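Local coordinates for protein putative O-Methyltransferase (PDB 3DR5) that probably transfers a methyl group from S-adenosylmethionine to a hydroxyl of a substrate not yet identified, at residues M122-Q136 and A149-D163. Residues are numbered along the deposited sequence; the frame is centred on the assembly and turned at random.
Sequences MSRLANDSYQLVFGQ and AWPLLRRGGALVLAD
Val133 is in register with Leu159 in a parallel pairing, and its backbone bonds to the next residue along: Val160 N donates to Val133 O at 2.7 Å with an N-H...O angle of 173°, and Val160 O in turn accepts from Gly135 N. On one face Leu132 CD1 rests against Val160 CG2 at 4.0 Å, while the Phe134 ring reaches Val160 and the methyl of Ala162. On the other, Val133 CG1, anti to its own amide nitrogen, meets Leu159 CD1 at 3.8 Å, and CG2 leans on Leu153 CD2. The axes of strands 132-135 and 157-161 are 7° from parallel and approach to 4.7 Å; helix 142-152 joins them, a beta-alpha-beta crossover in the Rossmann-like methyltransferase fold. Strand 59-63 flanks 132-135, and 207-212 flanks 157-161.

Before the corner at Gln131, the chain bonds to the last carbonyls of helix 142-152. Leu152 O accepts from Ser129 N and Tyr130 N, both at 2.9 Å, from opposite faces of its carbonyl plane, and Asp128 N binds Pro151 O. Leu152 CD2 packs on Leu125 CB at 3.9 Å. Arg154, its chain bent at chi3, donates from NH1 to Asp128 O at 2.6 Å, a bent hydrogen bond (137°) with the oxygen close to the guanidinium plane. Asp128 OD2 lies 3.8 Å from Arg154 NH1, well out of that plane, a long salt bridge of charge alone. Two waters donate to Asp128 OD1, one accepting from Arg155 N, the other donating to Leu153 O, which Lys212 NZ also hydrogen-bonds.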
HETATM    1  N   MSE A 122      18.098 -16.833   6.175  1.00 42.29           N
HETATM    2  CA  MSE A 122      17.346 -16.669   4.947  1.00 43.80           C
HETATM    3  C   MSE A 122      17.946 -17.580   3.885  1.00 44.00           C
HETATM    4  O   MSE A 122      17.300 -17.922   2.892  1.00 42.06           O
HETATM    5  CB  MSE A 122      17.365 -15.201   4.511  1.00 44.01           C
HETATM    6  CG  MSE A 122      16.202 -14.420   5.111  1.00 49.56           C
HETATM    7 SE   MSE A 122      16.518 -12.526   5.089  1.00 61.27          SE
HETATM    8  CE  MSE A 122      16.161 -12.145   6.931  1.00 61.36           C
ATOM      9  N   SER A 123      19.190 -17.984   4.118  1.00 45.14           N
ATOM     10  CA  SER A 123      19.902 -18.891   3.222  1.00 44.45           C
ATOM     11  C   SER A 123      19.256 -20.280   3.327  1.00 42.51           C
ATOM     12  O   SER A 123      19.440 -21.135   2.463  1.00 42.47           O
ATOM     13  CB  SER A 123      21.362 -18.999   3.652  1.00 44.03           C
ATOM     14  OG  SER A 123      22.146 -19.639   2.665  1.00 50.55           O
ATOM     15  N   ARG A 124      18.494 -20.493   4.392  1.00 39.98           N
ATOM     16  CA  ARG A 124      17.855 -21.775   4.677  1.00 39.77           C
ATOM     17  C   ARG A 124      16.367 -21.879   4.372  1.00 39.26           C
ATOM     18  O   ARG A 124      15.722 -22.866   4.745  1.00 38.53           O
ATOM     19  CB  ARG A 124      18.079 -22.118   6.148  1.00 39.41           C
ATOM     20  CG  ARG A 124      19.394 -22.813   6.483  1.00 39.67           C
ATOM     21  CD  ARG A 124      20.617 -21.949   6.241  1.00 34.87           C
ATOM     22  NE  ARG A 124      21.767 -22.484   6.962  1.00 37.32           N
ATOM     23  CZ  ARG A 124      23.031 -22.361   6.568  1.00 38.08           C
ATOM     24  NH1 ARG A 124      23.320 -21.719   5.447  1.00 40.47           N
ATOM     25  NH2 ARG A 124      24.005 -22.896   7.290  1.00 35.95           N
ATOM     26  N   LEU A 125      15.828 -20.868   3.701  1.00 38.20           N
ATOM     27  CA  LEU A 125      14.415 -20.864   3.376  1.00 37.17           C
ATOM     28  C   LEU A 125      14.218 -21.145   1.892  1.00 35.40           C
ATOM     29  O   LEU A 125      15.124 -20.959   1.092  1.00 35.38           O
ATOM     30  CB  LEU A 125      13.792 -19.514   3.780  1.00 36.51           C
ATOM     31  CG  LEU A 125      13.948 -19.107   5.257  1.00 34.19           C
ATOM     32  CD1 LEU A 125      13.517 -17.653   5.424  1.00 35.46           C
ATOM     33  CD2 LEU A 125      13.128 -20.022   6.165  1.00 33.35           C
ATOM     34  N   ALA A 126      13.024 -21.596   1.532  1.00 36.45           N
ATOM     35  CA  ALA A 126      12.730 -21.938   0.146  1.00 37.46           C
ATOM     36  C   ALA A 126      12.499 -20.743  -0.768  1.00 37.94           C
ATOM     37  O   ALA A 126      11.729 -19.844  -0.447  1.00 36.91           O
ATOM     38  CB  ALA A 126      11.522 -22.885   0.097  1.00 38.14           C
ATOM     39  N   ASN A 127      13.177 -20.750  -1.911  1.00 37.51           N
ATOM     40  CA  ASN A 127      13.040 -19.685  -2.897  1.00 39.25           C
ATOM     41  C   ASN A 127      11.630 -19.645  -3.499  1.00 38.25           C
ATOM     42  O   ASN A 127      10.957 -20.678  -3.598  1.00 37.89           O
ATOM     43  CB  ASN A 127      14.023 -19.885  -4.052  1.00 38.20           C
ATOM     44  CG  ASN A 127      15.435 -19.468  -3.713  1.00 45.54           C
ATOM     45  OD1 ASN A 127      15.653 -18.601  -2.865  1.00 47.80           O
ATOM     46  ND2 ASN A 127      16.414 -20.072  -4.396  1.00 50.71           N
ATOM     47  N   ASP A 128      11.180 -18.450  -3.880  1.00 39.07           N
ATOM     48  CA  ASP A 128       9.880 -18.294  -4.537  1.00 39.00           C
ATOM     49  C   ASP A 128       8.714 -18.862  -3.739  1.00 37.42           C
ATOM     50  O   ASP A 128       7.793 -19.453  -4.308  1.00 36.97           O
ATOM     51  CB  ASP A 128       9.961 -18.990  -5.906  1.00 40.06           C
ATOM     52  CG  ASP A 128       8.822 -18.609  -6.845  1.00 42.55           C
ATOM     53  OD1 ASP A 128       8.488 -17.408  -6.915  1.00 42.74           O
ATOM     54  OD2 ASP A 128       8.271 -19.507  -7.529  1.00 38.11           O
ATOM     55  N   SER A 129       8.735 -18.669  -2.427  1.00 35.37           N
ATOM     56  CA  SER A 129       7.679 -19.215  -1.585  1.00 34.54           C
ATOM     57  C   SER A 129       6.940 -18.205  -0.721  1.00 31.43           C
ATOM     58  O   SER A 129       5.958 -18.551  -0.067  1.00 32.63           O
ATOM     59  CB  SER A 129       8.257 -20.289  -0.672  1.00 35.03           C
ATOM     60  OG  SER A 129       8.278 -21.561  -1.281  1.00 37.23           O
ATOM     61  N   TYR A 130       7.389 -16.959  -0.724  1.00 29.68           N
ATOM     62  CA  TYR A 130       6.777 -15.957   0.124  1.00 28.67           C
ATOM     63  C   TYR A 130       6.126 -14.810  -0.628  1.00 28.72           C
ATOM     64  O   TYR A 130       6.663 -14.309  -1.612  1.00 29.68           O
ATOM     65  CB  TYR A 130       7.836 -15.448   1.107  1.00 28.26           C
ATOM     66  CG  TYR A 130       8.359 -16.542   2.022  1.00 29.26           C
ATOM     67  CD1 TYR A 130       7.677 -16.880   3.194  1.00 29.35           C
ATOM     68  CD2 TYR A 130       9.471 -17.309   1.663  1.00 28.46           C
ATOM     69  CE1 TYR A 130       8.092 -17.944   3.996  1.00 26.56           C
ATOM     70  CE2 TYR A 130       9.896 -18.376   2.453  1.00 29.12           C
ATOM     71  CZ  TYR A 130       9.193 -18.693   3.619  1.00 29.08           C
ATOM     72  OH  TYR A 130       9.608 -19.745   4.406  1.00 27.26           O
ATOM     73  N   GLN A 131       4.963 -14.396  -0.134  1.00 28.03           N
ATOM     74  CA  GLN A 131       4.188 -13.316  -0.733  1.00 27.77           C
ATOM     75  C   GLN A 131       4.458 -11.951  -0.098  1.00 27.85           C
ATOM     76  O   GLN A 131       4.110 -10.912  -0.666  1.00 29.71           O
ATOM     77  CB  GLN A 131       2.699 -13.624  -0.600  1.00 26.77           C
ATOM     78  CG  GLN A 131       2.192 -13.443   0.841  1.00 26.44           C
ATOM     79  CD  GLN A 131       0.846 -14.099   1.106  1.00 24.98           C
ATOM     80  OE1 GLN A 131      -0.193 -13.441   1.091  1.00 24.78           O
ATOM     81  NE2 GLN A 131       0.862 -15.404   1.333  1.00 20.94           N
ATOM     82  N   LEU A 132       5.074 -11.946   1.078  1.00 27.47           N
ATOM     83  CA  LEU A 132       5.328 -10.689   1.773  1.00 26.57           C
ATOM     84  C   LEU A 132       6.475 -10.807   2.767  1.00 27.51           C
ATOM     85  O   LEU A 132       6.538 -11.749   3.560  1.00 29.60           O
ATOM     86  CB  LEU A 132       4.053 -10.234   2.508  1.00 25.75           C
ATOM     87  CG  LEU A 132       4.110  -9.011   3.443  1.00 29.37           C
ATOM     88  CD1 LEU A 132       4.318  -7.743   2.620  1.00 27.98           C
ATOM     89  CD2 LEU A 132       2.821  -8.906   4.260  1.00 27.03           C
ATOM     90  N   VAL A 133       7.390  -9.847   2.716  1.00 26.58           N
ATOM     91  CA  VAL A 133       8.511  -9.827   3.630  1.00 25.15           C
ATOM     92  C   VAL A 133       8.669  -8.411   4.184  1.00 26.35           C
ATOM     93  O   VAL A 133       8.803  -7.440   3.437  1.00 26.47           O
ATOM     94  CB  VAL A 133       9.825 -10.275   2.932  1.00 25.87           C
ATOM     95  CG1 VAL A 133      10.997 -10.212   3.918  1.00 25.01           C
ATOM     96  CG2 VAL A 133       9.663 -11.695   2.392  1.00 20.36           C
ATOM     97  N   PHE A 134       8.621  -8.301   5.504  1.00 25.32           N
ATOM     98  CA  PHE A 134       8.793  -7.028   6.181  1.00 26.86           C
ATOM     99  C   PHE A 134      10.154  -7.072   6.862  1.00 27.34           C
ATOM    100  O   PHE A 134      10.485  -8.029   7.579  1.00 28.20           O
ATOM    101  CB  PHE A 134       7.718  -6.801   7.253  1.00 26.10           C
ATOM    102  CG  PHE A 134       7.984  -5.598   8.114  1.00 25.49           C
ATOM    103  CD1 PHE A 134       7.593  -4.327   7.705  1.00 24.26           C
ATOM    104  CD2 PHE A 134       8.665  -5.737   9.324  1.00 29.08           C
ATOM    105  CE1 PHE A 134       7.891  -3.202   8.487  1.00 28.36           C
ATOM    106  CE2 PHE A 134       8.971  -4.623  10.112  1.00 32.22           C
ATOM    107  CZ  PHE A 134       8.578  -3.352   9.696  1.00 32.15           C
ATOM    108  N   GLY A 135      10.946  -6.035   6.626  1.00 28.79           N
ATOM    109  CA  GLY A 135      12.257  -5.968   7.236  1.00 28.63           C
ATOM    110  C   GLY A 135      12.506  -4.695   8.033  1.00 29.23           C
ATOM    111  O   GLY A 135      12.245  -3.585   7.562  1.00 26.26           O
ATOM    112  N   GLN A 136      12.954  -4.864   9.270  1.00 30.13           N
ATOM    113  CA  GLN A 136      13.303  -3.733  10.115  1.00 33.40           C
ATOM    114  C   GLN A 136      14.771  -3.994  10.470  1.00 35.44           C
ATOM    115  O   GLN A 136      15.089  -4.705  11.428  1.00 36.80           O
ATOM    116  CB  GLN A 136      12.460  -3.678  11.400  1.00 32.41           C
ATOM    117  CG  GLN A 136      12.865  -2.524  12.305  1.00 33.06           C
ATOM    118  CD  GLN A 136      12.110  -1.241  12.016  1.00 33.64           C
ATOM    119  OE1 GLN A 136      12.699  -0.229  11.633  1.00 35.68           O
ATOM    120  NE2 GLN A 136      10.798  -1.275  12.203  1.00 29.90           N
ATOM    121  N   ALA A 149      16.233 -11.466   0.481  1.00 33.69           N
ATOM    122  CA  ALA A 149      14.793 -11.601   0.357  1.00 33.43           C
ATOM    123  C   ALA A 149      14.262 -11.807  -1.059  1.00 33.55           C
ATOM    124  O   ALA A 149      13.327 -12.586  -1.272  1.00 34.44           O
ATOM    125  CB  ALA A 149      14.109 -10.391   1.005  1.00 34.63           C
ATOM    126  N   TRP A 150      14.860 -11.130  -2.033  1.00 35.02           N
ATOM    127  CA  TRP A 150      14.366 -11.219  -3.407  1.00 35.52           C
ATOM    128  C   TRP A 150      14.084 -12.621  -3.920  1.00 36.07           C
ATOM    129  O   TRP A 150      12.986 -12.893  -4.422  1.00 36.77           O
ATOM    130  CB  TRP A 150      15.305 -10.489  -4.377  1.00 36.87           C
ATOM    131  CG  TRP A 150      14.596 -10.033  -5.632  1.00 39.34           C
ATOM    132  CD1 TRP A 150      14.840 -10.444  -6.908  1.00 38.91           C
ATOM    133  CD2 TRP A 150      13.506  -9.100  -5.712  1.00 38.85           C
ATOM    134  NE1 TRP A 150      13.973  -9.824  -7.781  1.00 40.42           N
ATOM    135  CE2 TRP A 150      13.147  -8.992  -7.074  1.00 39.56           C
ATOM    136  CE3 TRP A 150      12.807  -8.337  -4.765  1.00 40.01           C
ATOM    137  CZ2 TRP A 150      12.105  -8.161  -7.514  1.00 38.56           C
ATOM    138  CZ3 TRP A 150      11.773  -7.508  -5.202  1.00 41.47           C
ATOM    139  CH2 TRP A 150      11.438  -7.424  -6.566  1.00 41.64           C
ATOM    140  N   PRO A 151      15.057 -13.533  -3.795  1.00 36.28           N
ATOM    141  CA  PRO A 151      14.835 -14.899  -4.278  1.00 36.18           C
ATOM    142  C   PRO A 151      13.653 -15.599  -3.609  1.00 34.50           C
ATOM    143  O   PRO A 151      12.991 -16.428  -4.223  1.00 34.71           O
ATOM    144  CB  PRO A 151      16.150 -15.615  -3.952  1.00 37.11           C
ATOM    145  CG  PRO A 151      17.159 -14.517  -3.862  1.00 37.77           C
ATOM    146  CD  PRO A 151      16.410 -13.375  -3.231  1.00 35.64           C
ATOM    147  N   LEU A 152      13.396 -15.264  -2.346  1.00 34.79           N
ATOM    148  CA  LEU A 152      12.310 -15.889  -1.586  1.00 35.06           C
ATOM    149  C   LEU A 152      10.929 -15.383  -1.989  1.00 34.90           C
ATOM    150  O   LEU A 152       9.925 -16.077  -1.839  1.00 35.83           O
ATOM    151  CB  LEU A 152      12.522 -15.653  -0.090  1.00 35.31           C
ATOM    152  CG  LEU A 152      13.898 -15.989   0.505  1.00 32.06           C
ATOM    153  CD1 LEU A 152      14.011 -15.441   1.937  1.00 28.65           C
ATOM    154  CD2 LEU A 152      14.111 -17.498   0.488  1.00 30.78           C
ATOM    155  N   LEU A 153      10.889 -14.165  -2.510  1.00 36.20           N
ATOM    156  CA  LEU A 153       9.639 -13.534  -2.924  1.00 35.55           C
ATOM    157  C   LEU A 153       9.022 -14.094  -4.175  1.00 35.15           C
ATOM    158  O   LEU A 153       9.726 -14.383  -5.135  1.00 36.38           O
ATOM    159  CB  LEU A 153       9.839 -12.042  -3.147  1.00 34.73           C
ATOM    160  CG  LEU A 153       9.694 -11.056  -1.990  1.00 35.40           C
ATOM    161  CD1 LEU A 153       9.942  -9.638  -2.508  1.00 37.52           C
ATOM    162  CD2 LEU A 153       8.276 -11.168  -1.384  1.00 23.36           C
ATOM    163  N   ARG A 154       7.702 -14.251  -4.168  1.00 36.30           N
ATOM    164  CA  ARG A 154       7.004 -14.715  -5.360  1.00 36.51           C
ATOM    165  C   ARG A 154       6.603 -13.451  -6.156  1.00 36.76           C
ATOM    166  O   ARG A 154       6.585 -12.337  -5.603  1.00 33.72           O
ATOM    167  CB  ARG A 154       5.753 -15.516  -4.981  1.00 36.75           C
ATOM    168  CG  ARG A 154       6.073 -16.802  -4.253  1.00 37.06           C
ATOM    169  CD  ARG A 154       4.843 -17.427  -3.625  1.00 37.83           C
ATOM    170  NE  ARG A 154       3.931 -17.994  -4.613  1.00 45.05           N
ATOM    171  CZ  ARG A 154       4.180 -19.091  -5.324  1.00 47.28           C
ATOM    172  NH1 ARG A 154       5.321 -19.753  -5.160  1.00 41.82           N
ATOM    173  NH2 ARG A 154       3.278 -19.532  -6.188  1.00 47.48           N
ATOM    174  N   ARG A 155       6.293 -13.617  -7.442  1.00 37.44           N
ATOM    175  CA  ARG A 155       5.871 -12.498  -8.283  1.00 37.17           C
ATOM    176  C   ARG A 155       4.533 -12.050  -7.697  1.00 35.22           C
ATOM    177  O   ARG A 155       3.690 -12.886  -7.332  1.00 36.48           O
ATOM    178  CB  ARG A 155       5.715 -12.963  -9.744  1.00 38.81           C
ATOM    179  CG  ARG A 155       6.972 -13.638 -10.280  1.00 42.34           C
ATOM    180  CD  ARG A 155       6.785 -14.019 -11.727  1.00 47.96           C
ATOM    181  NE  ARG A 155       6.930 -12.864 -12.606  1.00 54.25           N
ATOM    182  CZ  ARG A 155       8.051 -12.548 -13.249  1.00 56.26           C
ATOM    183  NH1 ARG A 155       9.133 -13.306 -13.114  1.00 56.53           N
ATOM    184  NH2 ARG A 155       8.089 -11.468 -14.023  1.00 56.32           N
ATOM    185  N   GLY A 156       4.341 -10.737  -7.619  1.00 32.13           N
ATOM    186  CA  GLY A 156       3.143 -10.180  -7.008  1.00 30.79           C
ATOM    187  C   GLY A 156       3.464 -10.019  -5.509  1.00 29.86           C
ATOM    188  O   GLY A 156       2.649  -9.510  -4.722  1.00 28.96           O
ATOM    189  N   GLY A 157       4.676 -10.434  -5.114  1.00 28.58           N
ATOM    190  CA  GLY A 157       5.113 -10.350  -3.721  1.00 26.53           C
ATOM    191  C   GLY A 157       5.804  -9.045  -3.397  1.00 26.35           C
ATOM    192  O   GLY A 157       6.456  -8.446  -4.250  1.00 26.49           O
ATOM    193  N   ALA A 158       5.690  -8.621  -2.144  1.00 26.28           N
ATOM    194  CA  ALA A 158       6.276  -7.361  -1.720  1.00 26.53           C
ATOM    195  C   ALA A 158       7.282  -7.437  -0.599  1.00 27.37           C
ATOM    196  O   ALA A 158       7.064  -8.130   0.395  1.00 27.64           O
ATOM    197  CB  ALA A 158       5.179  -6.377  -1.330  1.00 24.38           C
ATOM    198  N   LEU A 159       8.374  -6.696  -0.765  1.00 28.32           N
ATOM    199  CA  LEU A 159       9.390  -6.569   0.262  1.00 28.11           C
ATOM    200  C   LEU A 159       9.146  -5.157   0.827  1.00 27.21           C
ATOM    201  O   LEU A 159       9.155  -4.165   0.085  1.00 26.79           O
ATOM    202  CB  LEU A 159      10.804  -6.643  -0.341  1.00 28.52           C
ATOM    203  CG  LEU A 159      11.968  -6.297   0.597  1.00 31.81           C
ATOM    204  CD1 LEU A 159      12.024  -7.275   1.771  1.00 33.87           C
ATOM    205  CD2 LEU A 159      13.262  -6.354  -0.208  1.00 31.17           C
ATOM    206  N   VAL A 160       8.910  -5.068   2.134  1.00 25.88           N
ATOM    207  CA  VAL A 160       8.665  -3.791   2.802  1.00 24.79           C
ATOM    208  C   VAL A 160       9.824  -3.441   3.735  1.00 27.75           C
ATOM    209  O   VAL A 160      10.091  -4.156   4.707  1.00 26.63           O
ATOM    210  CB  VAL A 160       7.345  -3.834   3.601  1.00 24.17           C
ATOM    211  CG1 VAL A 160       7.077  -2.480   4.229  1.00 23.11           C
ATOM    212  CG2 VAL A 160       6.195  -4.214   2.669  1.00 19.43           C
ATOM    213  N   LEU A 161      10.510  -2.336   3.435  1.00 29.92           N
ATOM    214  CA  LEU A 161      11.668  -1.896   4.221  1.00 31.39           C
ATOM    215  C   LEU A 161      11.387  -0.641   5.038  1.00 33.08           C
ATOM    216  O   LEU A 161      11.316   0.466   4.502  1.00 32.56           O
ATOM    217  CB  LEU A 161      12.864  -1.657   3.289  1.00 31.04           C
ATOM    218  CG  LEU A 161      13.206  -2.846   2.371  1.00 29.82           C
ATOM    219  CD1 LEU A 161      14.261  -2.433   1.339  1.00 26.88           C
ATOM    220  CD2 LEU A 161      13.696  -4.021   3.209  1.00 26.34           C
ATOM    221  N   ALA A 162      11.237  -0.823   6.345  1.00 33.46           N
ATOM    222  CA  ALA A 162      10.959   0.286   7.257  1.00 35.04           C
ATOM    223  C   ALA A 162      12.115   1.273   7.414  1.00 36.17           C
ATOM    224  O   ALA A 162      13.284   0.879   7.382  1.00 36.48           O
ATOM    225  CB  ALA A 162      10.574  -0.257   8.626  1.00 35.01           C
ATOM    226  N   ASP A 163      11.765   2.551   7.584  1.00 35.67           N
ATOM    227  CA  ASP A 163      12.723   3.641   7.795  1.00 35.23           C
ATOM    228  C   ASP A 163      13.931   3.640   6.860  1.00 34.80           C
ATOM    229  O   ASP A 163      14.986   4.155   7.216  1.00 37.18           O
ATOM    230  CB  ASP A 163      13.233   3.609   9.233  1.00 36.36           C
ATOM    231  CG  ASP A 163      12.115   3.522  10.249  1.00 38.68           C
ATOM    232  OD1 ASP A 163      11.080   4.183  10.041  1.00 41.88           O
ATOM    233  OD2 ASP A 163      12.271   2.804  11.264  1.00 44.47           O
TER
HETATM  234  O   HOH W   1       6.538 -16.605  -8.271  1.00 35.82           O
HETATM  235  O   HOH W   2      10.494 -15.704  -7.557  1.00 40.79           O
HETATM  236  O   HOH W   3      14.466  -1.889   7.429  1.00 30.39           O